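PDB 4Z80: EGF family domain-containing protein from Toxoplasma gondii, which probably serves as an apical membrane antigen (AMA4) that binds a RON2-like partner at the moving junction during host-cell invasion by the parasite. Local coordinates for residues A[175-186]-A[257-265]; A[144-152]-A[307-318]. One frame throughout, in Å; residues are numbered along the deposited sequence.

Contact 1. Residues A[175-186]-A[257-265]; sequences DKEFDSTVCNFV and ILSRCTTHC
Cys183 and Cys261 are joined by a disulfide, one of several in this chain, SG to SG 2.0 Å with a chi3 of -75°, which pins the loop 175-186 to helix 252-262. Segment 257-265 lies in the apical membrane antigen region (PAN clan), and it borders the bound peptide, where His264 O bonds to Ser11 OG of that chain. Beside the disulfide, Phe185 CZ is 3.7 Å from CB of Cys261, whose sulfur sits obliquely to the ring. CE1 of Phe185 meets Ile257 CG2 near the ring plane, while CE2 touches Leu258 CD1. Val186 CG1 packs on CB of Cys261 and lies over one face of the Phe185 ring, toward its rim. The Val182 side chain crosses that of Ile257 at about a right angle, CG1 to CG2 3.8 Å.

Arg260, extended from CG to NE, grips Glu177 O side-on in its guanidinium plane: NE at 2.8 Å is nearly in line with the C=O bond, and NH2 at 3.0 Å lies above the carbonyl plane.

His264 NE2 donates to the anti lone pair of Asp175 OD2 at 2.8 Å, with carboxylate and ring planes 66° apart. The same oxygen meets Arg276 in a salt bridge. A covalent link thus fixes the later part of the segment, while polar bonds at 175 and 177 hold its beginning, and Arg276 would be expected to favour an ionised Asp175.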
loop_
_atom_site.group_PDB
_atom_site.type_symbol
_atom_site.label_atom_id
_atom_site.label_comp_id
_atom_site.label_asym_id
_atom_site.label_seq_id
_atom_site.Cartn_x
_atom_site.Cartn_y
_atom_site.Cartn_z
ATOM N N ASP A 175 10.541 15.584 -12.001
ATOM C CA ASP A 175 9.272 15.257 -11.348
ATOM C C ASP A 175 9.256 15.916 -9.978
ATOM O O ASP A 175 10.140 15.660 -9.161
ATOM C CB ASP A 175 9.131 13.731 -11.234
ATOM C CG ASP A 175 7.758 13.279 -10.736
ATOM O OD1 ASP A 175 7.073 14.027 -9.998
ATOM O OD2 ASP A 175 7.381 12.135 -11.079
ATOM N N LYS A 176 8.248 16.741 -9.709
ATOM C CA LYS A 176 8.216 17.501 -8.465
ATOM C C LYS A 176 8.030 16.615 -7.229
ATOM O O LYS A 176 8.272 17.063 -6.107
ATOM C CB LYS A 176 7.118 18.565 -8.538
ATOM C CG LYS A 176 7.363 19.570 -9.656
ATOM C CD LYS A 176 6.457 20.787 -9.559
ATOM C CE LYS A 176 6.805 21.796 -10.644
ATOM N NZ LYS A 176 6.079 23.087 -10.483
ATOM N N GLU A 177 7.648 15.354 -7.429
ATOM C CA GLU A 177 7.537 14.413 -6.313
ATOM C C GLU A 177 8.804 13.585 -6.099
ATOM O O GLU A 177 8.930 12.878 -5.100
ATOM C CB GLU A 177 6.344 13.472 -6.520
ATOM C CG GLU A 177 5.009 14.171 -6.350
ATOM C CD GLU A 177 3.897 13.215 -5.984
ATOM O OE1 GLU A 177 3.496 12.412 -6.852
ATOM O OE2 GLU A 177 3.430 13.267 -4.827
ATOM N N PHE A 178 9.735 13.658 -7.045
ATOM C CA PHE A 178 10.970 12.898 -6.956
ATOM C C PHE A 178 12.022 13.702 -6.208
ATOM O O PHE A 178 12.075 14.921 -6.335
ATOM C CB PHE A 178 11.471 12.543 -8.353
ATOM C CG PHE A 178 12.647 11.598 -8.367
ATOM C CD1 PHE A 178 12.445 10.230 -8.354
ATOM C CD2 PHE A 178 13.949 12.078 -8.417
ATOM C CE1 PHE A 178 13.509 9.351 -8.377
ATOM C CE2 PHE A 178 15.027 11.201 -8.433
ATOM C CZ PHE A 178 14.807 9.839 -8.416
ATOM N N ASP A 179 12.840 13.017 -5.415
ATOM C CA ASP A 179 13.977 13.648 -4.758
ATOM C C ASP A 179 15.164 12.697 -4.819
ATOM O O ASP A 179 15.060 11.555 -4.398
ATOM C CB ASP A 179 13.648 14.009 -3.311
ATOM C CG ASP A 179 14.810 14.679 -2.604
ATOM O OD1 ASP A 179 14.900 15.924 -2.664
ATOM O OD2 ASP A 179 15.640 13.963 -2.005
ATOM N N SER A 180 16.294 13.170 -5.338
ATOM C CA SER A 180 17.430 12.289 -5.599
ATOM C C SER A 180 18.097 11.763 -4.329
ATOM O O SER A 180 18.770 10.734 -4.365
ATOM C CB SER A 180 18.468 13.014 -6.458
ATOM O OG SER A 180 18.950 14.175 -5.803
ATOM N N THR A 181 17.912 12.455 -3.210
ATOM C CA THR A 181 18.467 11.994 -1.945
ATOM C C THR A 181 17.564 10.934 -1.333
ATOM O O THR A 181 18.030 9.873 -0.927
ATOM C CB THR A 181 18.654 13.149 -0.957
ATOM O OG1 THR A 181 19.538 14.115 -1.538
ATOM C CG2 THR A 181 19.237 12.649 0.363
ATOM N N VAL A 182 16.269 11.221 -1.273
ATOM C CA VAL A 182 15.318 10.244 -0.772
ATOM C C VAL A 182 15.365 8.985 -1.646
ATOM O O VAL A 182 15.323 7.862 -1.142
ATOM C CB VAL A 182 13.890 10.823 -0.736
ATOM C CG1 VAL A 182 12.849 9.729 -0.452
ATOM C CG2 VAL A 182 13.807 11.920 0.309
ATOM N N CYS A 183 15.479 9.188 -2.955
ATOM C CA CYS A 183 15.481 8.090 -3.915
ATOM C C CYS A 183 16.887 7.742 -4.384
ATOM O O CYS A 183 17.099 7.491 -5.569
ATOM C CB CYS A 183 14.624 8.452 -5.124
ATOM S SG CYS A 183 12.930 8.941 -4.719
ATOM N N ASN A 184 17.842 7.714 -3.462
ATOM C CA ASN A 184 19.239 7.560 -3.851
ATOM C C ASN A 184 19.590 6.133 -4.267
ATOM O O ASN A 184 20.723 5.860 -4.654
ATOM C CB ASN A 184 20.166 8.022 -2.717
ATOM C CG ASN A 184 20.015 7.211 -1.446
ATOM O OD1 ASN A 184 19.329 6.191 -1.406
ATOM N ND2 ASN A 184 20.677 7.668 -0.389
ATOM N N PHE A 185 18.606 5.240 -4.205
ATOM C CA PHE A 185 18.784 3.834 -4.555
ATOM C C PHE A 185 18.218 3.556 -5.943
ATOM O O PHE A 185 18.153 2.404 -6.377
ATOM C CB PHE A 185 18.090 2.941 -3.528
ATOM C CG PHE A 185 16.633 3.263 -3.362
ATOM C CD1 PHE A 185 16.228 4.245 -2.472
ATOM C CD2 PHE A 185 15.678 2.631 -4.136
ATOM C CE1 PHE A 185 14.895 4.569 -2.336
ATOM C CE2 PHE A 185 14.341 2.948 -4.004
ATOM C CZ PHE A 185 13.946 3.920 -3.100
ATOM N N VAL A 186 17.798 4.605 -6.639
ATOM C CA VAL A 186 17.284 4.451 -7.991
ATOM C C VAL A 186 17.679 5.688 -8.814
ATOM O O VAL A 186 16.844 6.455 -9.284
ATOM C CB VAL A 186 15.736 4.190 -7.958
ATOM C CG1 VAL A 186 14.993 5.305 -7.245
ATOM C CG2 VAL A 186 15.184 3.927 -9.342
ATOM N N ILE A 257 8.436 4.787 0.562
ATOM C CA ILE A 257 9.483 5.448 -0.207
ATOM C C ILE A 257 9.843 4.607 -1.428
ATOM O O ILE A 257 10.103 5.148 -2.506
ATOM C CB ILE A 257 10.750 5.705 0.653
ATOM C CG1 ILE A 257 10.475 6.817 1.676
ATOM C CG2 ILE A 257 11.962 6.074 -0.230
ATOM C CD1 ILE A 257 11.611 7.049 2.675
ATOM N N LEU A 258 9.871 3.285 -1.273
ATOM C CA LEU A 258 10.130 2.424 -2.420
ATOM C C LEU A 258 9.110 2.703 -3.523
ATOM O O LEU A 258 9.466 2.804 -4.690
ATOM C CB LEU A 258 10.105 0.941 -2.024
ATOM C CG LEU A 258 10.379 -0.048 -3.164
ATOM C CD1 LEU A 258 11.762 0.183 -3.787
ATOM C CD2 LEU A 258 10.248 -1.485 -2.679
ATOM N N SER A 259 7.841 2.866 -3.156
ATOM C CA SER A 259 6.823 3.217 -4.143
ATOM C C SER A 259 7.031 4.596 -4.752
ATOM O O SER A 259 6.998 4.759 -5.971
ATOM C CB SER A 259 5.424 3.162 -3.527
ATOM O OG SER A 259 4.513 3.860 -4.373
ATOM N N ARG A 260 7.234 5.590 -3.894
ATOM C CA ARG A 260 7.432 6.965 -4.338
ATOM C C ARG A 260 8.479 7.050 -5.439
ATOM O O ARG A 260 8.313 7.752 -6.439
ATOM C CB ARG A 260 7.859 7.833 -3.151
ATOM C CG ARG A 260 8.198 9.254 -3.523
ATOM C CD ARG A 260 8.667 10.047 -2.329
ATOM N NE ARG A 260 9.078 11.380 -2.728
ATOM C CZ ARG A 260 9.548 12.300 -1.891
ATOM N NH1 ARG A 260 9.683 12.024 -0.605
ATOM N NH2 ARG A 260 9.887 13.497 -2.352
ATOM N N CYS A 261 9.560 6.311 -5.248
ATOM C CA CYS A 261 10.751 6.500 -6.066
ATOM C C CYS A 261 10.776 5.682 -7.354
ATOM O O CYS A 261 11.609 5.944 -8.223
ATOM C CB CYS A 261 11.996 6.166 -5.244
ATOM S SG CYS A 261 12.254 7.244 -3.828
ATOM N N THR A 262 9.887 4.700 -7.490
ATOM C CA THR A 262 9.981 3.754 -8.608
ATOM C C THR A 262 8.914 3.916 -9.695
ATOM O O THR A 262 8.876 3.127 -10.631
ATOM C CB THR A 262 9.921 2.290 -8.112
ATOM O OG1 THR A 262 8.761 2.087 -7.286
ATOM C CG2 THR A 262 11.168 1.945 -7.319
ATOM N N THR A 263 8.061 4.934 -9.587
ATOM C CA THR A 263 7.050 5.206 -10.608
ATOM C C THR A 263 7.587 5.143 -12.039
ATOM O O THR A 263 7.003 4.485 -12.904
ATOM C CB THR A 263 6.419 6.598 -10.368
ATOM O OG1 THR A 263 5.596 6.541 -9.192
ATOM C CG2 THR A 263 5.586 7.077 -11.564
ATOM N N HIS A 264 8.703 5.814 -12.296
ATOM C CA HIS A 264 9.172 5.939 -13.675
ATOM C C HIS A 264 9.925 4.714 -14.174
ATOM O O HIS A 264 10.357 4.679 -15.323
ATOM C CB HIS A 264 10.034 7.190 -13.822
ATOM C CG HIS A 264 9.258 8.447 -13.608
ATOM N ND1 HIS A 264 8.203 8.804 -14.417
ATOM C CD2 HIS A 264 9.346 9.402 -12.654
ATOM C CE1 HIS A 264 7.680 9.935 -13.979
ATOM N NE2 HIS A 264 8.357 10.319 -12.912
ATOM N N CYS A 265 10.067 3.710 -13.316
ATOM C CA CYS A 265 10.648 2.431 -13.710
ATOM C C CYS A 265 9.697 1.609 -14.569
ATOM O O CYS A 265 10.121 0.661 -15.222
ATOM C CB CYS A 265 11.031 1.616 -12.477
ATOM S SG CYS A 265 12.144 2.452 -11.323
#

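Contact 2. Residues A[144-152]-A[307-318]; sequences VAKSIEGFA and LTTDDTNAFYCV
Lys146 plugs into a pocket of backbone carbonyls formed by the irregular segment 307-318, part of the PAN-type apical membrane antigen region. This is a loop-to-loop contact in which a short 3-10 turn at 146-147 faces a chain without regular structure. The lysine chain bends at chi2 (61°), which carries CE past Asp311 O and brings NZ to Ala314 O at 2.8 Å. NZ has two more partners. It forms a salt bridge with Glu149 OE1 at 2.7 Å and donates to a water that in turn donates to Thr312 O. Three acceptors therefore surround the ammonium group.

The carbonyl oxygen of Lys146 is also well used. Tyr316 OH donates to it at 2.7 Å, and Glu149 N reaches it from the opposite face of its plane. The tyrosine hydroxyl accepts in turn from Thr309 N.

Glu149 OE1 lies at the edge of the Tyr316 ring and takes a further bond from a water, which accepts from Tyr316 N. Its other oxygen, OE2, is held by Tyr294 OH and His122 N. A third water connects Ser147 N with Asp310 OD1.

Apolar contacts close the far end. Phe151 and Phe315 meet obliquely, planes at 82°, with Tyr294 meeting Phe151 edge-to-face. Beside this pair, CE1 of Phe151 touches CG1 of Val318 at 3.9 Å.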
loop_
_atom_site.group_PDB
_atom_site.type_symbol
_atom_site.label_atom_id
_atom_site.label_comp_id
_atom_site.label_asym_id
_atom_site.label_seq_id
_atom_site.Cartn_x
_atom_site.Cartn_y
_atom_site.Cartn_z
ATOM N N VAL A 144 1.010 -13.838 -15.446
ATOM C CA VAL A 144 0.325 -14.947 -14.797
ATOM C C VAL A 144 -1.081 -15.082 -15.377
ATOM O O VAL A 144 -1.697 -14.090 -15.774
ATOM C CB VAL A 144 0.257 -14.770 -13.258
ATOM C CG1 VAL A 144 1.656 -14.678 -12.665
ATOM C CG2 VAL A 144 -0.564 -13.552 -12.877
ATOM N N ALA A 145 -1.581 -16.313 -15.437
ATOM C CA ALA A 145 -2.894 -16.570 -16.010
ATOM C C ALA A 145 -3.934 -15.720 -15.291
ATOM O O ALA A 145 -3.846 -15.537 -14.079
ATOM C CB ALA A 145 -3.248 -18.048 -15.904
ATOM N N LYS A 146 -4.905 -15.199 -16.032
ATOM C CA LYS A 146 -5.940 -14.362 -15.423
ATOM C C LYS A 146 -6.619 -15.087 -14.257
ATOM O O LYS A 146 -6.954 -14.470 -13.243
ATOM C CB LYS A 146 -6.971 -13.942 -16.470
ATOM C CG LYS A 146 -8.083 -13.034 -15.938
ATOM C CD LYS A 146 -7.558 -11.717 -15.377
ATOM C CE LYS A 146 -8.720 -10.811 -14.953
ATOM N NZ LYS A 146 -8.284 -9.478 -14.466
ATOM N N SER A 147 -6.783 -16.399 -14.377
ATOM C CA SER A 147 -7.474 -17.166 -13.352
ATOM C C SER A 147 -6.710 -17.260 -12.035
ATOM O O SER A 147 -7.288 -17.679 -11.031
ATOM C CB SER A 147 -7.785 -18.571 -13.874
ATOM O OG SER A 147 -6.591 -19.240 -14.257
ATOM N N ILE A 148 -5.428 -16.873 -12.023
ATOM C CA ILE A 148 -4.672 -16.798 -10.771
ATOM C C ILE A 148 -4.146 -15.387 -10.477
ATOM O O ILE A 148 -3.308 -15.215 -9.594
ATOM C CB ILE A 148 -3.466 -17.790 -10.756
ATOM C CG1 ILE A 148 -2.351 -17.356 -11.715
ATOM C CG2 ILE A 148 -3.934 -19.202 -11.098
ATOM C CD1 ILE A 148 -1.000 -17.973 -11.375
ATOM N N GLU A 149 -4.637 -14.387 -11.201
ATOM C CA GLU A 149 -4.201 -13.002 -10.996
ATOM C C GLU A 149 -4.332 -12.585 -9.535
ATOM O O GLU A 149 -5.336 -12.886 -8.889
ATOM C CB GLU A 149 -5.014 -12.036 -11.858
ATOM C CG GLU A 149 -4.545 -10.580 -11.735
ATOM C CD GLU A 149 -5.491 -9.568 -12.363
ATOM O OE1 GLU A 149 -6.728 -9.754 -12.292
ATOM O OE2 GLU A 149 -4.995 -8.564 -12.911
ATOM N N GLY A 150 -3.322 -11.876 -9.035
ATOM C CA GLY A 150 -3.381 -11.245 -7.732
ATOM C C GLY A 150 -3.323 -9.729 -7.871
ATOM O O GLY A 150 -3.787 -9.163 -8.868
ATOM N N PHE A 151 -2.717 -9.079 -6.882
ATOM C CA PHE A 151 -2.633 -7.618 -6.845
ATOM C C PHE A 151 -1.207 -7.084 -6.862
ATOM O O PHE A 151 -1.010 -5.871 -6.844
ATOM C CB PHE A 151 -3.336 -7.092 -5.592
ATOM C CG PHE A 151 -4.643 -6.420 -5.859
ATOM C CD1 PHE A 151 -5.638 -7.071 -6.560
ATOM C CD2 PHE A 151 -4.886 -5.148 -5.372
ATOM C CE1 PHE A 151 -6.850 -6.458 -6.795
ATOM C CE2 PHE A 151 -6.099 -4.533 -5.596
ATOM C CZ PHE A 151 -7.079 -5.190 -6.307
ATOM N N ALA A 152 -0.209 -7.966 -6.890
ATOM C CA ALA A 152 1.171 -7.514 -6.758
ATOM C C ALA A 152 1.711 -6.943 -8.058
ATOM O O ALA A 152 1.461 -7.464 -9.134
ATOM C CB ALA A 152 2.058 -8.652 -6.291
ATOM N N LEU A 307 -13.526 -14.771 -7.805
ATOM C CA LEU A 307 -12.382 -15.651 -7.501
ATOM C C LEU A 307 -11.608 -16.172 -8.718
ATOM O O LEU A 307 -10.377 -16.185 -8.688
ATOM C CB LEU A 307 -12.831 -16.834 -6.637
ATOM C CG LEU A 307 -13.343 -16.474 -5.233
ATOM C CD1 LEU A 307 -13.811 -17.719 -4.487
ATOM C CD2 LEU A 307 -12.285 -15.737 -4.410
ATOM N N THR A 308 -12.300 -16.601 -9.769
ATOM C CA THR A 308 -11.633 -17.055 -10.986
ATOM C C THR A 308 -12.384 -16.599 -12.220
ATOM O O THR A 308 -13.620 -16.612 -12.257
ATOM C CB THR A 308 -11.483 -18.599 -11.018
ATOM O OG1 THR A 308 -12.763 -19.224 -10.865
ATOM C CG2 THR A 308 -10.576 -19.076 -9.899
ATOM N N THR A 309 -11.625 -16.162 -13.221
ATOM C CA THR A 309 -12.157 -15.865 -14.547
ATOM C C THR A 309 -11.033 -15.959 -15.564
ATOM O O THR A 309 -9.863 -15.876 -15.198
ATOM C CB THR A 309 -12.787 -14.458 -14.637
ATOM O OG1 THR A 309 -13.391 -14.291 -15.925
ATOM C CG2 THR A 309 -11.743 -13.371 -14.442
ATOM N N ASP A 310 -11.392 -16.109 -16.837
ATOM C CA ASP A 310 -10.417 -16.026 -17.926
ATOM C C ASP A 310 -10.474 -14.687 -18.665
ATOM O O ASP A 310 -9.635 -14.404 -19.525
ATOM C CB ASP A 310 -10.649 -17.154 -18.928
ATOM C CG ASP A 310 -10.468 -18.519 -18.314
ATOM O OD1 ASP A 310 -9.472 -18.714 -17.588
ATOM O OD2 ASP A 310 -11.327 -19.393 -18.556
ATOM N N ASP A 311 -11.471 -13.871 -18.339
ATOM C CA ASP A 311 -11.722 -12.617 -19.052
ATOM C C ASP A 311 -10.733 -11.545 -18.623
ATOM O O ASP A 311 -10.849 -11.004 -17.525
ATOM C CB ASP A 311 -13.162 -12.164 -18.788
ATOM C CG ASP A 311 -13.554 -10.914 -19.563
ATOM O OD1 ASP A 311 -12.704 -10.310 -20.246
ATOM O OD2 ASP A 311 -14.743 -10.534 -19.473
ATOM N N THR A 312 -9.766 -11.238 -19.484
ATOM C CA THR A 312 -8.711 -10.298 -19.118
ATOM C C THR A 312 -9.200 -8.851 -19.117
ATOM O O THR A 312 -8.447 -7.946 -18.744
ATOM C CB THR A 312 -7.486 -10.423 -20.048
ATOM O OG1 THR A 312 -7.860 -10.130 -21.403
ATOM C CG2 THR A 312 -6.913 -11.828 -19.975
ATOM N N ASN A 313 -10.454 -8.628 -19.498
ATOM C CA ASN A 313 -11.034 -7.293 -19.384
ATOM C C ASN A 313 -11.869 -7.143 -18.111
ATOM O O ASN A 313 -12.388 -6.060 -17.830
ATOM C CB ASN A 313 -11.881 -6.963 -20.615
ATOM C CG ASN A 313 -12.037 -5.466 -20.822
ATOM O OD1 ASN A 313 -13.152 -4.950 -20.899
ATOM N ND2 ASN A 313 -10.910 -4.758 -20.891
ATOM N N ALA A 314 -11.984 -8.217 -17.330
ATOM C CA ALA A 314 -12.728 -8.165 -16.078
ATOM C C ALA A 314 -11.798 -7.831 -14.918
ATOM O O ALA A 314 -10.573 -7.957 -15.026
ATOM C CB ALA A 314 -13.449 -9.488 -15.821
ATOM N N PHE A 315 -12.396 -7.355 -13.833
ATOM C CA PHE A 315 -11.683 -7.079 -12.597
ATOM C C PHE A 315 -12.303 -7.924 -11.495
ATOM O O PHE A 315 -13.518 -8.113 -11.450
ATOM C CB PHE A 315 -11.731 -5.582 -12.244
ATOM C CG PHE A 315 -10.628 -5.143 -11.309
ATOM C CD1 PHE A 315 -10.753 -5.307 -9.936
ATOM C CD2 PHE A 315 -9.456 -4.576 -11.804
ATOM C CE1 PHE A 315 -9.731 -4.922 -9.073
ATOM C CE2 PHE A 315 -8.432 -4.186 -10.935
ATOM C CZ PHE A 315 -8.579 -4.352 -9.578
ATOM N N TYR A 316 -11.462 -8.454 -10.619
ATOM C CA TYR A 316 -11.909 -9.343 -9.565
ATOM C C TYR A 316 -12.665 -8.653 -8.436
ATOM O O TYR A 316 -12.400 -7.496 -8.090
ATOM C CB TYR A 316 -10.708 -10.089 -8.979
ATOM C CG TYR A 316 -10.314 -11.288 -9.801
ATOM C CD1 TYR A 316 -11.078 -12.445 -9.754
ATOM C CD2 TYR A 316 -9.205 -11.265 -10.640
ATOM C CE1 TYR A 316 -10.753 -13.544 -10.513
ATOM C CE2 TYR A 316 -8.864 -12.375 -11.397
ATOM C CZ TYR A 316 -9.641 -13.509 -11.324
ATOM O OH TYR A 316 -9.338 -14.635 -12.064
ATOM N N CYS A 317 -13.623 -9.388 -7.878
ATOM C CA CYS A 317 -14.302 -8.988 -6.651
ATOM C C CYS A 317 -13.274 -8.945 -5.535
ATOM O O CYS A 317 -12.660 -9.966 -5.237
ATOM C CB CYS A 317 -15.405 -9.974 -6.287
ATOM S SG CYS A 317 -16.640 -10.322 -7.576
ATOM N N VAL A 318 -13.078 -7.784 -4.926
ATOM C CA VAL A 318 -12.136 -7.668 -3.820
ATOM C C VAL A 318 -12.703 -6.735 -2.767
ATOM O O VAL A 318 -13.554 -5.902 -3.063
ATOM C CB VAL A 318 -10.738 -7.130 -4.268
ATOM C CG1 VAL A 318 -10.095 -8.048 -5.287
ATOM C CG2 VAL A 318 -10.833 -5.710 -4.819
HETATM O O HOH W 1 -6.856 -8.456 -16.693
HETATM O O HOH W 2 -6.859 -18.152 -16.831
HETATM O O HOH W 3 -8.553 -7.743 -11.236
#

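Following the chain from the N terminus, segment 144-152 comes first, in the loop between strands 101-104 and 160-161. The chain then runs through helix 165-172 into segment 175-186. Some 70 residues later it returns as helix 252-262, and contact 1 closes this inner loop. After strand 289-291 the chain reaches segment 307-318, which closes the wider loop of 154 residues at contact 2. Contact 1 therefore lies wholly within the span enclosed by contact 2, and the two do not cross. Their centres are about 29 Å apart. Contact 1 ties a loop to a helix, whereas contact 2 ties two loops together where the chain enters strand 318-321.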